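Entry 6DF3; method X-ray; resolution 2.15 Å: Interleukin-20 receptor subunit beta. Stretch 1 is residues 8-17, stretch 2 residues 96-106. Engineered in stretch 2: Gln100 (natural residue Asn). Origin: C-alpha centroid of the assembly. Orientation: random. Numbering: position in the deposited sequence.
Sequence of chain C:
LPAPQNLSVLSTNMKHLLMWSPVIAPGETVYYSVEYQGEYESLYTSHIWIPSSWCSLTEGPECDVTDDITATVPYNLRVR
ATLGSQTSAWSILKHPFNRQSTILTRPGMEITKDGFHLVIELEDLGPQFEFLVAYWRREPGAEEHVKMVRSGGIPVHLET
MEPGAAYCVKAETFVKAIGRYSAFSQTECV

Stretch 1 (8-17) SVLSTNMKHL
Stretch 2 (96-106) PFNRQSTILTR

Residues 8-17 and 96-106 of the interleukin-20 receptor subunit beta meet in a contact that buries 607 Å² with both sides summed. Stretch 1 is a tight hairpin, strand 8-12 joined to strand 15-17 through a type I' turn from Thr12 to Lys15, whose Asn13 (phi/psi 42/53) and Met14 (61/14) both have positive phi, a conformation asparagine adopts readily. Leu10 and Leu17 exchange N-to-O bonds (Leu10 N to Leu17 O 3.0 Å, Leu17 N to Leu10 O 2.9 Å), and Thr12 and Lys15 do likewise (Thr12 N to Lys15 O 3.1 Å, Lys15 N to Thr12 O 2.9 Å). Stretch 2 runs extended through Phe97 and Asn98, turns through a 3-10 segment at Arg99 and the engineered Gln100 (Asn in the natural sequence), and extends again from Thr102 (-57/152). Ser101 N bonds to Asn98 O (2.9 Å) and Thr102 N to Arg99 O (3.0 Å), closing this turn.

The two stretches run in the same direction, with CA-CA distances of 7.2 Å for Val9-Phe97, 5.0 Å for Ser11-Thr102, 4.7 Å for Thr12-Ile103 and 4.9 Å for Asn13-Leu104. A single bridge pairs Thr12 with Ile103: Ile103 N donates to Ser11 O (2.9 Å, 159°) and Asn13 N to Ile103 O (2.8 Å, 171°). Ile103 thus binds the residues before and after Thr12, as in a parallel sheet, while the CB of Thr12 points away.

Side-chain hydrogen bonds centre on Thr102 and Asn13. Thr102 (chi1 t) is buried and points toward stretch 1. Its OG1 hydrogen-bonds Ser11 OG at 2.6 Å and accepts from Met14 N at 3.1 Å, fastening strand and turn together. Ser11 (t) also hydrogen-bonds across its hairpin, OG to His16 ND1 at 2.8 Å; its CB lies 3.4 Å from Phe97 CZ. Asn13 (chi1 m, chi2 -28°) starts away, but its amide reaches back: OD1 accepts from Thr105 N (3.1 Å) and ND2 donates to Thr105 OG1 (2.7 Å; Thr105 chi1 p). An amide carrying both acceptor and donor suits this two-point grip.

Packing gathers around Phe97 (chi1 t, chi2 70°), which is buried and points toward the hairpin. Val9 (t) covers one face of its ring, CG1 3.8 Å from the centroid and 15° off the normal. The His16 ring (chi1 -30°, chi2 -61°) meets it obliquely, centroids 5.1 Å apart and planes at 54°. Arg99 (chi1 p, then t, t) packs its aliphatic part on the hairpin, CB 3.7 Å from His16 CE1 and CD 3.8 Å from Met14 CE. The flexible Met14 (m, m, m) also brings SD to 3.7 Å from Thr102 CG2.

Two waters complete the contact. Water 1 donates to Asn13 OD1 (2.8 Å) and Thr105 O (2.6 Å), reinforcing the amide contact. Water 2 links His16 NE2 (2.9 Å) to Arg99 NH1 (3.2 Å), accepting from the latter.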

# COMPACT_ATOMS: atom_id res chain seq x y z
N SER C 8 17.43 25.37 -1.26
CA SER C 8 17.99 24.05 -1.40
C SER C 8 17.14 22.98 -0.65
O SER C 8 16.34 23.31 0.20
CB SER C 8 19.49 24.06 -0.95
OG SER C 8 19.59 24.02 0.46
N VAL C 9 17.32 21.71 -1.00
CA VAL C 9 16.71 20.61 -0.27
C VAL C 9 17.80 19.81 0.45
O VAL C 9 18.67 19.29 -0.18
CB VAL C 9 15.91 19.67 -1.21
CG1 VAL C 9 15.27 18.53 -0.42
CG2 VAL C 9 14.79 20.44 -1.95
N LEU C 10 17.70 19.69 1.77
CA LEU C 10 18.41 18.71 2.55
C LEU C 10 17.51 17.46 2.76
O LEU C 10 16.48 17.54 3.44
CB LEU C 10 18.78 19.30 3.90
CG LEU C 10 19.47 18.37 4.92
CD1 LEU C 10 20.82 17.98 4.33
CD2 LEU C 10 19.64 19.10 6.24
N SER C 11 17.92 16.34 2.19
CA SER C 11 17.20 15.13 2.27
C SER C 11 18.07 14.09 2.92
O SER C 11 19.04 13.66 2.33
CB SER C 11 16.70 14.63 0.91
OG SER C 11 16.16 13.28 1.00
N THR C 12 17.63 13.67 4.11
CA THR C 12 18.29 12.77 5.01
C THR C 12 17.34 11.60 5.34
O THR C 12 16.23 11.86 5.87
CB THR C 12 18.57 13.48 6.34
OG1 THR C 12 19.41 14.59 6.08
CG2 THR C 12 19.33 12.56 7.21
N ASN C 13 17.78 10.37 5.07
CA ASN C 13 16.98 9.12 5.34
C ASN C 13 15.46 9.27 4.95
O ASN C 13 14.56 9.13 5.79
CB ASN C 13 17.15 8.74 6.80
CG ASN C 13 18.50 8.15 7.07
OD1 ASN C 13 19.13 7.55 6.19
ND2 ASN C 13 18.98 8.35 8.28
N MET C 14 15.22 9.68 3.71
CA MET C 14 13.84 9.92 3.18
C MET C 14 13.02 10.98 3.85
O MET C 14 11.85 11.08 3.58
CB MET C 14 13.03 8.62 3.07
CG MET C 14 13.70 7.63 2.15
SD MET C 14 13.68 8.06 0.33
CE MET C 14 11.97 7.61 -0.05
N LYS C 15 13.63 11.83 4.67
CA LYS C 15 12.98 13.07 5.13
C LYS C 15 13.49 14.28 4.30
O LYS C 15 14.70 14.58 4.32
CB LYS C 15 13.33 13.31 6.59
CG LYS C 15 12.55 14.48 7.15
CD LYS C 15 12.99 14.82 8.56
CE LYS C 15 12.14 15.97 9.10
NZ LYS C 15 12.85 16.72 10.16
N HIS C 16 12.60 14.97 3.59
CA HIS C 16 13.04 16.06 2.72
C HIS C 16 12.65 17.43 3.24
O HIS C 16 11.46 17.77 3.30
CB HIS C 16 12.53 15.88 1.30
CG HIS C 16 12.36 14.47 0.90
ND1 HIS C 16 13.40 13.56 0.88
CD2 HIS C 16 11.25 13.79 0.46
CE1 HIS C 16 12.93 12.36 0.55
NE2 HIS C 16 11.62 12.47 0.28
N LEU C 17 13.68 18.22 3.52
CA LEU C 17 13.55 19.58 4.05
C LEU C 17 13.88 20.62 2.98
O LEU C 17 14.99 20.67 2.53
CB LEU C 17 14.54 19.77 5.22
CG LEU C 17 14.10 19.92 6.65
CD1 LEU C 17 15.27 20.42 7.57
CD2 LEU C 17 12.94 20.89 6.76
N PRO C 96 15.80 20.60 -9.80
CA PRO C 96 14.69 19.79 -9.37
C PRO C 96 15.14 18.66 -8.42
O PRO C 96 16.19 18.11 -8.58
CB PRO C 96 14.24 19.16 -10.70
CG PRO C 96 14.51 20.23 -11.70
CD PRO C 96 15.85 20.71 -11.27
N PHE C 97 14.38 18.38 -7.40
CA PHE C 97 14.74 17.36 -6.41
C PHE C 97 14.08 15.96 -6.71
O PHE C 97 12.84 15.85 -6.91
CB PHE C 97 14.23 17.79 -5.04
CG PHE C 97 14.55 16.79 -3.97
CD1 PHE C 97 15.88 16.63 -3.56
CD2 PHE C 97 13.55 15.96 -3.43
CE1 PHE C 97 16.20 15.67 -2.61
CE2 PHE C 97 13.85 15.02 -2.47
CZ PHE C 97 15.17 14.85 -2.07
N ASN C 98 14.90 14.92 -6.63
CA ASN C 98 14.55 13.56 -6.79
C ASN C 98 14.95 12.82 -5.50
O ASN C 98 16.16 12.70 -5.17
CB ASN C 98 15.27 12.95 -8.00
CG ASN C 98 14.71 11.54 -8.38
OD1 ASN C 98 14.33 10.74 -7.50
ND2 ASN C 98 14.65 11.25 -9.67
N ARG C 99 13.97 12.18 -4.84
CA ARG C 99 14.28 11.45 -3.63
C ARG C 99 15.27 10.28 -3.82
O ARG C 99 15.74 9.78 -2.85
CB ARG C 99 13.03 10.98 -2.91
CG ARG C 99 12.30 9.83 -3.62
CD ARG C 99 10.89 9.65 -3.03
NE ARG C 99 10.24 8.51 -3.65
CZ ARG C 99 9.10 7.99 -3.26
NH1 ARG C 99 8.48 8.44 -2.18
NH2 ARG C 99 8.59 6.99 -3.96
N GLN C 100 15.52 9.81 -5.04
CA GLN C 100 16.59 8.86 -5.35
C GLN C 100 17.95 9.35 -4.76
O GLN C 100 18.79 8.61 -4.44
CB GLN C 100 16.66 8.73 -6.89
CG GLN C 100 17.71 7.80 -7.52
CD GLN C 100 17.25 6.35 -7.52
OE1 GLN C 100 16.11 6.04 -7.90
NE2 GLN C 100 18.13 5.44 -7.08
N SER C 101 18.13 10.65 -4.63
CA SER C 101 19.35 11.20 -4.11
C SER C 101 19.31 11.40 -2.60
O SER C 101 20.18 12.05 -2.10
CB SER C 101 19.63 12.49 -4.83
OG SER C 101 18.77 13.49 -4.29
N THR C 102 18.34 10.85 -1.86
CA THR C 102 18.34 11.05 -0.41
C THR C 102 19.69 10.56 0.25
O THR C 102 20.37 9.67 -0.31
CB THR C 102 17.19 10.44 0.25
OG1 THR C 102 17.06 10.94 1.57
CG2 THR C 102 17.28 8.92 0.30
N ILE C 103 20.08 11.16 1.39
CA ILE C 103 21.32 10.75 2.09
C ILE C 103 20.95 9.61 3.02
O ILE C 103 20.25 9.81 3.98
CB ILE C 103 21.97 11.90 2.86
CG1 ILE C 103 22.41 12.98 1.85
CG2 ILE C 103 23.14 11.37 3.71
CD1 ILE C 103 22.80 14.32 2.44
N LEU C 104 21.43 8.42 2.72
CA LEU C 104 21.17 7.23 3.59
C LEU C 104 22.38 7.10 4.48
O LEU C 104 23.52 6.87 3.99
CB LEU C 104 21.03 5.95 2.76
CG LEU C 104 19.85 5.87 1.80
CD1 LEU C 104 19.63 4.44 1.32
CD2 LEU C 104 18.58 6.38 2.46
N THR C 105 22.16 7.26 5.78
CA THR C 105 23.22 7.10 6.74
C THR C 105 23.31 5.62 7.13
O THR C 105 22.43 4.76 6.84
CB THR C 105 23.03 8.08 7.93
OG1 THR C 105 21.67 8.11 8.30
CG2 THR C 105 23.26 9.51 7.50
N ARG C 106 24.44 5.27 7.69
CA ARG C 106 24.48 4.05 8.44
C ARG C 106 23.52 4.04 9.69
O ARG C 106 23.40 5.04 10.42
CB ARG C 106 25.90 3.72 8.78
CG ARG C 106 26.57 4.70 9.68
CD ARG C 106 28.01 4.78 9.20
NE ARG C 106 28.88 5.36 10.17
CZ ARG C 106 30.08 5.83 9.88
NH1 ARG C 106 30.54 5.85 8.62
NH2 ARG C 106 30.83 6.31 10.86
O HOH W 1 19.91 4.91 6.21
O HOH W 2 9.45 10.65 -0.12